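Nab2p (Saccharomyces cerevisiae YJM1574, PDB 5L2L) binds the poly(A) tails of mRNAs and pre-mRNAs, protecting them from degradation by the exosome, and takes part in tail length control and nuclear export. Local coordinates at residues 49-54 against 64-69; 21-26 against 38-43. All coordinates share one frame; numbering follows the deposited sequence.

Contact 1: 49-54 against 64-69; sequences NEDCRF and LFRHPP. With ZN (zinc ion), chain U; nucleotides of chain G.
Cys52 and His67, the first and last ligands of a CCCH zinc finger, meet at the zinc ion of chain U, which Cys52 SG binds at 2.4 Å and His67 NE2 at 2.1 Å; Cys58 and Cys63 complete the site. Cys52 SG stands anti to the backbone N (chi1 -175°), which turns it to the metal. Two backbone hydrogen bonds, Arg66 N to Glu50 O and Cys52 N to Arg66 O, join the segments in a single beta bridge. Asp51 OD1 accepts Arg66 NE in a salt bridge of 3.1 Å, in the guanidinium plane although the carboxylate is turned 81° from it. Adenine A5 of chain G is sandwiched: the Phe65 ring lies over one face, with Phe65 CZ 3.4 Å from A5 C5, and the Arg53 guanidinium against the other near N7. At the base edge N6 donates to Asp51 O and Glu50 OE2, and Arg53 N donates to N1. Arg53 NH1 and NH2 both reach A5 OP1, and NH1 also A7 OP2. An alanine in place of Arg53 would probably leave those phosphates without their cationic partner and uncover the base opposite Phe65. Bonds to both N1 and N6 are consistent with a preference for adenine over guanine.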
loop_
_atom_site.group_PDB
_atom_site.type_symbol
_atom_site.label_atom_id
_atom_site.label_comp_id
_atom_site.label_asym_id
_atom_site.label_seq_id
_atom_site.Cartn_x
_atom_site.Cartn_y
_atom_site.Cartn_z
ATOM N N ASN F 49 -19.769 -8.066 6.115
ATOM C CA ASN F 49 -20.629 -9.153 5.628
ATOM C C ASN F 49 -19.806 -10.242 4.922
ATOM O O ASN F 49 -19.984 -10.533 3.734
ATOM C CB ASN F 49 -21.709 -8.586 4.707
ATOM C CG ASN F 49 -22.683 -7.666 5.438
ATOM O OD1 ASN F 49 -23.041 -7.908 6.600
ATOM N ND2 ASN F 49 -23.115 -6.596 4.760
ATOM N N GLU F 50 -18.909 -10.870 5.688
ATOM C CA GLU F 50 -18.031 -11.934 5.196
ATOM C C GLU F 50 -17.569 -12.782 6.386
ATOM O O GLU F 50 -17.305 -12.242 7.457
ATOM C CB GLU F 50 -16.806 -11.356 4.449
ATOM C CG GLU F 50 -15.873 -12.416 3.856
ATOM C CD GLU F 50 -14.660 -11.846 3.117
ATOM O OE1 GLU F 50 -14.678 -10.667 2.712
ATOM O OE2 GLU F 50 -13.680 -12.601 2.917
ATOM N N ASP F 51 -17.474 -14.102 6.192
ATOM C CA ASP F 51 -17.029 -15.000 7.257
ATOM C C ASP F 51 -15.538 -14.823 7.555
ATOM O O ASP F 51 -14.711 -14.749 6.641
ATOM C CB ASP F 51 -17.280 -16.462 6.862
ATOM C CG ASP F 51 -18.742 -16.851 6.900
ATOM O OD1 ASP F 51 -19.574 -16.144 7.512
ATOM O OD2 ASP F 51 -19.059 -17.907 6.330
ATOM N N CYS F 52 -15.192 -14.783 8.846
ATOM C CA CYS F 52 -13.781 -14.706 9.256
ATOM C C CYS F 52 -12.999 -15.962 8.844
ATOM O O CYS F 52 -13.422 -17.096 9.124
ATOM C CB CYS F 52 -13.666 -14.519 10.775
ATOM S SG CYS F 52 -11.925 -14.260 11.340
ATOM N N ARG F 53 -11.828 -15.746 8.214
ATOM C CA ARG F 53 -10.943 -16.849 7.829
ATOM C C ARG F 53 -10.468 -17.661 9.028
ATOM O O ARG F 53 -10.118 -18.842 8.881
ATOM C CB ARG F 53 -9.714 -16.324 7.079
ATOM C CG ARG F 53 -9.996 -15.826 5.678
ATOM C CD ARG F 53 -8.793 -15.076 5.104
ATOM N NE ARG F 53 -9.130 -14.525 3.808
ATOM C CZ ARG F 53 -8.348 -13.708 3.103
ATOM N NH1 ARG F 53 -7.147 -13.368 3.553
ATOM N NH2 ARG F 53 -8.768 -13.274 1.931
ATOM N N PHE F 54 -10.425 -17.057 10.212
ATOM C CA PHE F 54 -9.897 -17.722 11.394
ATOM C C PHE F 54 -10.988 -18.349 12.260
ATOM O O PHE F 54 -10.672 -19.022 13.252
ATOM C CB PHE F 54 -9.019 -16.712 12.155
ATOM C CG PHE F 54 -8.029 -16.050 11.238
ATOM C CD1 PHE F 54 -6.901 -16.728 10.821
ATOM C CD2 PHE F 54 -8.301 -14.820 10.670
ATOM C CE1 PHE F 54 -6.024 -16.165 9.915
ATOM C CE2 PHE F 54 -7.430 -14.245 9.750
ATOM C CZ PHE F 54 -6.297 -14.914 9.370
ATOM N N LEU F 64 -13.852 -7.463 12.846
ATOM C CA LEU F 64 -15.195 -7.109 12.397
ATOM C C LEU F 64 -15.863 -8.165 11.510
ATOM O O LEU F 64 -17.010 -7.953 11.088
ATOM C CB LEU F 64 -15.156 -5.769 11.638
ATOM C CG LEU F 64 -14.683 -4.551 12.430
ATOM C CD1 LEU F 64 -14.560 -3.291 11.550
ATOM C CD2 LEU F 64 -15.623 -4.270 13.599
ATOM N N PHE F 65 -15.192 -9.276 11.198
ATOM C CA PHE F 65 -15.760 -10.317 10.335
ATOM C C PHE F 65 -16.756 -11.193 11.124
ATOM O O PHE F 65 -16.842 -11.126 12.357
ATOM C CB PHE F 65 -14.630 -11.174 9.715
ATOM C CG PHE F 65 -13.775 -10.428 8.696
ATOM C CD1 PHE F 65 -14.132 -10.404 7.341
ATOM C CD2 PHE F 65 -12.606 -9.780 9.084
ATOM C CE1 PHE F 65 -13.363 -9.715 6.408
ATOM C CE2 PHE F 65 -11.821 -9.098 8.144
ATOM C CZ PHE F 65 -12.209 -9.064 6.801
ATOM N N ARG F 66 -17.543 -12.014 10.400
ATOM C CA ARG F 66 -18.536 -12.887 11.041
ATOM C C ARG F 66 -17.890 -14.132 11.643
ATOM O O ARG F 66 -17.072 -14.795 11.003
ATOM C CB ARG F 66 -19.617 -13.339 10.053
ATOM C CG ARG F 66 -20.584 -12.266 9.574
ATOM C CD ARG F 66 -21.797 -12.899 8.849
ATOM N NE ARG F 66 -21.378 -13.632 7.651
ATOM C CZ ARG F 66 -21.631 -13.267 6.401
ATOM N NH1 ARG F 66 -22.336 -12.173 6.139
ATOM N NH2 ARG F 66 -21.183 -14.007 5.396
ATOM N N HIS F 67 -18.298 -14.480 12.866
ATOM C CA HIS F 67 -17.765 -15.670 13.530
ATOM C C HIS F 67 -18.868 -16.658 13.889
ATOM O O HIS F 67 -20.019 -16.263 14.108
ATOM C CB HIS F 67 -17.003 -15.298 14.810
ATOM C CG HIS F 67 -15.867 -14.353 14.568
ATOM N ND1 HIS F 67 -16.002 -12.988 14.687
ATOM C CD2 HIS F 67 -14.593 -14.570 14.154
ATOM C CE1 HIS F 67 -14.858 -12.406 14.371
ATOM N NE2 HIS F 67 -13.989 -13.338 14.040
ATOM N N PRO F 68 -18.544 -17.949 13.969
ATOM C CA PRO F 68 -19.514 -18.933 14.439
ATOM C C PRO F 68 -19.875 -18.694 15.892
ATOM O O PRO F 68 -19.115 -18.059 16.637
ATOM C CB PRO F 68 -18.774 -20.271 14.278
ATOM C CG PRO F 68 -17.707 -20.024 13.320
ATOM C CD PRO F 68 -17.303 -18.596 13.502
ATOM N N PRO F 69 -21.013 -19.209 16.342
ATOM C CA PRO F 69 -21.324 -19.131 17.768
ATOM C C PRO F 69 -20.320 -19.970 18.536
ATOM O O PRO F 69 -19.744 -20.919 18.004
ATOM C CB PRO F 69 -22.744 -19.698 17.857
ATOM C CG PRO F 69 -22.870 -20.596 16.644
ATOM C CD PRO F 69 -21.999 -20.000 15.582
HETATM ZN ZN ZN U . -12.088 -12.894 13.263
ATOM P P A G 5 -6.565 -10.086 1.490
ATOM O OP1 A G 5 -6.460 -11.541 1.267
ATOM O OP2 A G 5 -7.895 -9.450 1.408
ATOM O "O5'" A G 5 -5.944 -9.856 2.937
ATOM C "C5'" A G 5 -5.699 -8.541 3.447
ATOM C "C4'" A G 5 -5.827 -8.501 4.953
ATOM O "O4'" A G 5 -7.232 -8.652 5.336
ATOM C "C3'" A G 5 -5.075 -9.592 5.700
ATOM O "O3'" A G 5 -4.659 -9.079 6.962
ATOM C "C2'" A G 5 -6.149 -10.664 5.880
ATOM O "O2'" A G 5 -5.924 -11.591 6.927
ATOM C "C1'" A G 5 -7.396 -9.817 6.129
ATOM N N9 A G 5 -8.636 -10.499 5.723
ATOM C C8 A G 5 -9.192 -10.542 4.476
ATOM N N7 A G 5 -10.288 -11.260 4.382
ATOM C C5 A G 5 -10.465 -11.752 5.675
ATOM C C6 A G 5 -11.444 -12.575 6.258
ATOM N N6 A G 5 -12.473 -13.080 5.571
ATOM N N1 A G 5 -11.320 -12.888 7.572
ATOM C C2 A G 5 -10.292 -12.361 8.253
ATOM N N3 A G 5 -9.320 -11.554 7.815
ATOM C C4 A G 5 -9.453 -11.288 6.507
ATOM P P A G 6 -3.108 -9.097 7.378
ATOM O OP1 A G 6 -2.981 -8.354 8.646
ATOM O OP2 A G 6 -2.285 -8.693 6.202
ATOM O "O5'" A G 6 -2.844 -10.629 7.673
ATOM C "C5'" A G 6 -1.590 -11.221 7.389
ATOM C "C4'" A G 6 -1.537 -12.600 7.984
ATOM O "O4'" A G 6 -1.607 -12.510 9.438
ATOM C "C3'" A G 6 -2.703 -13.512 7.630
ATOM O "O3'" A G 6 -2.615 -14.049 6.318
ATOM C "C2'" A G 6 -2.630 -14.542 8.749
ATOM O "O2'" A G 6 -1.559 -15.452 8.513
ATOM C "C1'" A G 6 -2.287 -13.644 9.949
ATOM N N9 A G 6 -3.516 -13.196 10.648
ATOM C C8 A G 6 -4.311 -12.102 10.340
ATOM N N7 A G 6 -5.360 -11.976 11.112
ATOM C C5 A G 6 -5.265 -13.068 11.989
ATOM C C6 A G 6 -6.071 -13.530 13.058
ATOM N N6 A G 6 -7.193 -12.934 13.472
ATOM N N1 A G 6 -5.681 -14.648 13.720
ATOM C C2 A G 6 -4.559 -15.269 13.323
ATOM N N3 A G 6 -3.722 -14.941 12.332
ATOM C C4 A G 6 -4.132 -13.814 11.707
ATOM P P A G 7 -3.914 -14.569 5.541
ATOM O OP1 A G 7 -3.515 -14.737 4.129
ATOM O OP2 A G 7 -5.140 -13.789 5.849
ATOM O "O5'" A G 7 -4.099 -16.012 6.196
ATOM C "C5'" A G 7 -5.324 -16.720 6.155
ATOM C "C4'" A G 7 -5.192 -18.012 6.920
ATOM O "O4'" A G 7 -6.503 -18.616 7.038
ATOM C "C3'" A G 7 -4.297 -19.063 6.272
ATOM O "O3'" A G 7 -3.705 -19.882 7.292
ATOM C "C2'" A G 7 -5.301 -19.882 5.463
ATOM O "O2'" A G 7 -4.881 -21.192 5.154
ATOM C "C1'" A G 7 -6.511 -19.879 6.402
ATOM N N9 A G 7 -7.817 -20.018 5.749
ATOM C C8 A G 7 -8.864 -20.813 6.163
ATOM N N7 A G 7 -9.928 -20.712 5.407
ATOM C C5 A G 7 -9.567 -19.778 4.440
ATOM C C6 A G 7 -10.269 -19.241 3.347
ATOM N N6 A G 7 -11.525 -19.598 3.043
ATOM N N1 A G 7 -9.629 -18.325 2.576
ATOM C C2 A G 7 -8.370 -17.980 2.888
ATOM N N3 A G 7 -7.606 -18.417 3.894
ATOM C C4 A G 7 -8.272 -19.324 4.643
HETATM O O HOH W 1 -18.683 -17.351 10.546
HETATM O O HOH W 2 -15.902 -17.767 10.397
#

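Contact 2: 21-26 against 38-43; sequences KYRHAR and TRIDCL. With ZN (zinc ion), chain S; ZN (zinc ion), chain T; nucleotides of chain H; nucleotides of chain C.
Arg39 O is gripped by two donors, Arg23 NH1 at 2.8 Å and Cys42 N at 3.1 Å, which arrive from opposite faces of its carbonyl plane. The second bond closes a type I beta turn from Arg39 to Cys42 in one CCCH zinc finger; the first comes from the preceding finger, so the contact joins two zinc modules. His24 binds the zinc ion of chain S and Cys42 that of chain T. Arg23 turns at its CG-CD bond (chi3 -76°), which swings NE to Leu6 O; its CD lies 3.4 Å from Ile40 O. Farther along, Arg26 N donates to Leu43 O at 2.8 Å, and Ala25 CA adds a CH···O contact to the same oxygen. On the RNA side, Arg39 lays its guanidinium face over adenine A10 of chain H, held side-on by Asp41 (NE to OD1, NH2 to OD2), and Leu43 CG packs on the opposite face of the base. The base edge is read by backbone, N6 giving to Asp41 O and N1 accepting from Leu43 N. The side chains of Arg26 and Leu43 cross at about a right angle, bringing Arg26 NH2 to 3.4 Å from Leu43 CD2.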
loop_
_atom_site.group_PDB
_atom_site.type_symbol
_atom_site.label_atom_id
_atom_site.label_comp_id
_atom_site.label_asym_id
_atom_site.label_seq_id
_atom_site.Cartn_x
_atom_site.Cartn_y
_atom_site.Cartn_z
ATOM N N LYS F 21 -16.286 2.805 -2.533
ATOM C CA LYS F 21 -17.584 3.355 -2.154
ATOM C C LYS F 21 -18.011 3.027 -0.728
ATOM O O LYS F 21 -19.073 3.499 -0.302
ATOM C CB LYS F 21 -18.666 2.875 -3.136
ATOM C CG LYS F 21 -18.979 1.406 -3.114
ATOM C CD LYS F 21 -20.077 1.086 -4.144
ATOM C CE LYS F 21 -20.465 -0.374 -4.136
ATOM N NZ LYS F 21 -21.682 -0.630 -4.981
ATOM N N TYR F 22 -17.207 2.286 0.034
ATOM C CA TYR F 22 -17.651 1.713 1.305
ATOM C C TYR F 22 -17.217 2.566 2.514
ATOM O O TYR F 22 -16.474 3.547 2.391
ATOM C CB TYR F 22 -17.131 0.268 1.408
ATOM C CG TYR F 22 -17.693 -0.634 0.331
ATOM C CD1 TYR F 22 -19.024 -1.023 0.354
ATOM C CD2 TYR F 22 -16.903 -1.074 -0.725
ATOM C CE1 TYR F 22 -19.545 -1.849 -0.635
ATOM C CE2 TYR F 22 -17.425 -1.912 -1.718
ATOM C CZ TYR F 22 -18.742 -2.286 -1.657
ATOM O OH TYR F 22 -19.263 -3.104 -2.635
ATOM N N ARG F 23 -17.713 2.184 3.700
ATOM C CA ARG F 23 -17.407 2.897 4.949
ATOM C C ARG F 23 -16.093 2.394 5.542
ATOM O O ARG F 23 -15.826 1.188 5.547
ATOM C CB ARG F 23 -18.517 2.722 5.996
ATOM C CG ARG F 23 -19.797 3.514 5.743
ATOM C CD ARG F 23 -20.611 3.786 7.060
ATOM N NE ARG F 23 -21.333 2.605 7.522
ATOM C CZ ARG F 23 -22.219 2.584 8.517
ATOM N NH1 ARG F 23 -22.534 3.695 9.192
ATOM N NH2 ARG F 23 -22.806 1.439 8.836
ATOM N N HIS F 24 -15.296 3.323 6.077
ATOM C CA HIS F 24 -13.961 3.035 6.605
ATOM C C HIS F 24 -13.872 3.383 8.091
ATOM O O HIS F 24 -14.071 4.542 8.488
ATOM C CB HIS F 24 -12.888 3.796 5.813
ATOM C CG HIS F 24 -12.821 3.404 4.366
ATOM N ND1 HIS F 24 -13.619 3.981 3.404
ATOM C CD2 HIS F 24 -12.092 2.453 3.729
ATOM C CE1 HIS F 24 -13.367 3.419 2.230
ATOM N NE2 HIS F 24 -12.456 2.473 2.405
ATOM N N ALA F 25 -13.525 2.390 8.904
ATOM C CA ALA F 25 -13.339 2.608 10.336
ATOM C C ALA F 25 -11.953 3.192 10.622
ATOM O O ALA F 25 -10.943 2.721 10.080
ATOM C CB ALA F 25 -13.534 1.288 11.100
ATOM N N ARG F 26 -11.908 4.216 11.483
ATOM C CA ARG F 26 -10.662 4.789 11.992
ATOM C C ARG F 26 -10.517 4.602 13.496
ATOM O O ARG F 26 -9.556 5.121 14.087
ATOM C CB ARG F 26 -10.564 6.286 11.656
ATOM C CG ARG F 26 -10.676 6.568 10.196
ATOM C CD ARG F 26 -10.057 7.903 9.812
ATOM N NE ARG F 26 -10.552 9.040 10.581
ATOM C CZ ARG F 26 -11.731 9.621 10.386
ATOM N NH1 ARG F 26 -12.559 9.151 9.470
ATOM N NH2 ARG F 26 -12.089 10.662 11.115
ATOM N N THR F 38 -26.766 4.205 10.398
ATOM C CA THR F 38 -26.995 4.763 9.067
ATOM C C THR F 38 -26.221 6.055 8.786
ATOM O O THR F 38 -26.524 6.738 7.798
ATOM C CB THR F 38 -28.486 5.026 8.845
ATOM O OG1 THR F 38 -28.982 5.871 9.884
ATOM C CG2 THR F 38 -29.270 3.742 8.835
ATOM N N ARG F 39 -25.237 6.411 9.612
ATOM C CA ARG F 39 -24.424 7.605 9.371
ATOM C C ARG F 39 -23.325 7.289 8.360
ATOM O O ARG F 39 -22.436 6.476 8.633
ATOM C CB ARG F 39 -23.823 8.125 10.679
ATOM C CG ARG F 39 -22.868 9.299 10.464
ATOM C CD ARG F 39 -22.342 9.942 11.749
ATOM N NE ARG F 39 -21.370 10.969 11.399
ATOM C CZ ARG F 39 -20.888 11.909 12.210
ATOM N NH1 ARG F 39 -21.275 11.999 13.483
ATOM N NH2 ARG F 39 -20.012 12.779 11.718
ATOM N N ILE F 40 -23.347 7.958 7.204
ATOM C CA ILE F 40 -22.534 7.460 6.087
ATOM C C ILE F 40 -21.027 7.670 6.325
ATOM O O ILE F 40 -20.198 6.882 5.831
ATOM C CB ILE F 40 -23.025 8.094 4.763
ATOM C CG1 ILE F 40 -22.402 7.398 3.540
ATOM C CG2 ILE F 40 -22.730 9.580 4.736
ATOM C CD1 ILE F 40 -22.786 5.896 3.392
ATOM N N ASP F 41 -20.638 8.685 7.098
ATOM C CA ASP F 41 -19.228 8.936 7.398
ATOM C C ASP F 41 -18.815 8.459 8.801
ATOM O O ASP F 41 -17.764 8.881 9.306
ATOM C CB ASP F 41 -18.919 10.427 7.247
ATOM C CG ASP F 41 -19.618 11.273 8.299
ATOM O OD1 ASP F 41 -20.752 10.923 8.687
ATOM O OD2 ASP F 41 -19.034 12.286 8.738
ATOM N N CYS F 42 -19.598 7.582 9.433
ATOM C CA CYS F 42 -19.252 7.089 10.771
ATOM C C CYS F 42 -17.873 6.425 10.773
ATOM O O CYS F 42 -17.565 5.603 9.903
ATOM C CB CYS F 42 -20.314 6.099 11.261
ATOM S SG CYS F 42 -20.102 5.539 12.987
ATOM N N LEU F 43 -17.038 6.775 11.758
ATOM C CA LEU F 43 -15.667 6.274 11.819
ATOM C C LEU F 43 -15.489 5.059 12.725
ATOM O O LEU F 43 -14.372 4.532 12.815
ATOM C CB LEU F 43 -14.709 7.396 12.264
ATOM C CG LEU F 43 -14.840 8.069 13.630
ATOM C CD1 LEU F 43 -14.309 7.181 14.782
ATOM C CD2 LEU F 43 -14.079 9.398 13.582
HETATM ZN ZN ZN S . -12.179 0.893 1.053
HETATM ZN ZN ZN T . -21.686 3.824 13.200
ATOM P P A H 10 -15.732 15.962 18.258
ATOM O OP1 A H 10 -15.501 17.125 17.368
ATOM O OP2 A H 10 -15.536 16.123 19.721
ATOM O "O5'" A H 10 -17.197 15.416 17.974
ATOM C "C5'" A H 10 -18.167 15.292 19.010
ATOM C "C4'" A H 10 -18.904 13.978 18.928
ATOM O "O4'" A H 10 -19.038 13.585 17.529
ATOM C "C3'" A H 10 -18.221 12.807 19.632
ATOM O "O3'" A H 10 -19.210 11.927 20.176
ATOM C "C2'" A H 10 -17.494 12.108 18.483
ATOM O "O2'" A H 10 -17.189 10.751 18.723
ATOM C "C1'" A H 10 -18.506 12.279 17.357
ATOM N N9 A H 10 -17.962 12.151 15.998
ATOM C C8 A H 10 -17.112 13.004 15.344
ATOM N N7 A H 10 -16.800 12.629 14.129
ATOM C C5 A H 10 -17.478 11.429 13.953
ATOM C C6 A H 10 -17.570 10.537 12.864
ATOM N N6 A H 10 -16.940 10.690 11.693
ATOM N N1 A H 10 -18.340 9.438 13.020
ATOM C C2 A H 10 -18.989 9.268 14.187
ATOM N N3 A H 10 -18.993 10.045 15.272
ATOM C C4 A H 10 -18.205 11.122 15.096
ATOM P P A C 3 -17.606 -4.295 -5.636
ATOM O OP1 A C 3 -17.814 -2.821 -5.583
ATOM O OP2 A C 3 -18.714 -5.178 -6.092
ATOM O "O5'" A C 3 -16.308 -4.611 -6.514
ATOM C "C5'" A C 3 -15.496 -3.563 -7.048
ATOM C "C4'" A C 3 -14.245 -3.354 -6.225
ATOM O "O4'" A C 3 -14.649 -3.175 -4.831
ATOM C "C3'" A C 3 -13.257 -4.529 -6.246
ATOM O "O3'" A C 3 -11.883 -4.069 -6.217
ATOM C "C2'" A C 3 -13.618 -5.291 -4.962
ATOM O "O2'" A C 3 -12.577 -6.082 -4.432
ATOM C "C1'" A C 3 -14.010 -4.146 -4.019
ATOM N N9 A C 3 -14.896 -4.523 -2.896
ATOM C C8 A C 3 -16.057 -5.270 -2.877
ATOM N N7 A C 3 -16.590 -5.422 -1.672
ATOM C C5 A C 3 -15.725 -4.728 -0.816
ATOM C C6 A C 3 -15.701 -4.493 0.589
ATOM N N6 A C 3 -16.603 -4.928 1.473
ATOM N N1 A C 3 -14.681 -3.757 1.092
ATOM C C2 A C 3 -13.760 -3.288 0.243
ATOM N N3 A C 3 -13.669 -3.439 -1.074
ATOM C C4 A C 3 -14.684 -4.179 -1.565
HETATM O O HOH W 3 -17.201 5.884 7.025
HETATM O O HOH W 4 -15.361 10.285 8.613
#

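The two contacts illustrate how small zinc modules without helix or strand are built and joined. Contact 1 lies within a single finger and pairs two ligands of one zinc ion, whereas contact 2 runs between consecutive fingers and carries one ligand from each of two sites. The first is a surface contact with a single beta bridge and a charged pair; the second is partly buried, and its cross-segment bonds run from an arginine side chain and a backbone N-H to carbonyl oxygens. An arginine guanidinium covers one face of each adenine; the other face meets Phe65 in contact 1 and Leu43 in contact 2. The centres of contacts 1 and 2 lie about 20 Å apart.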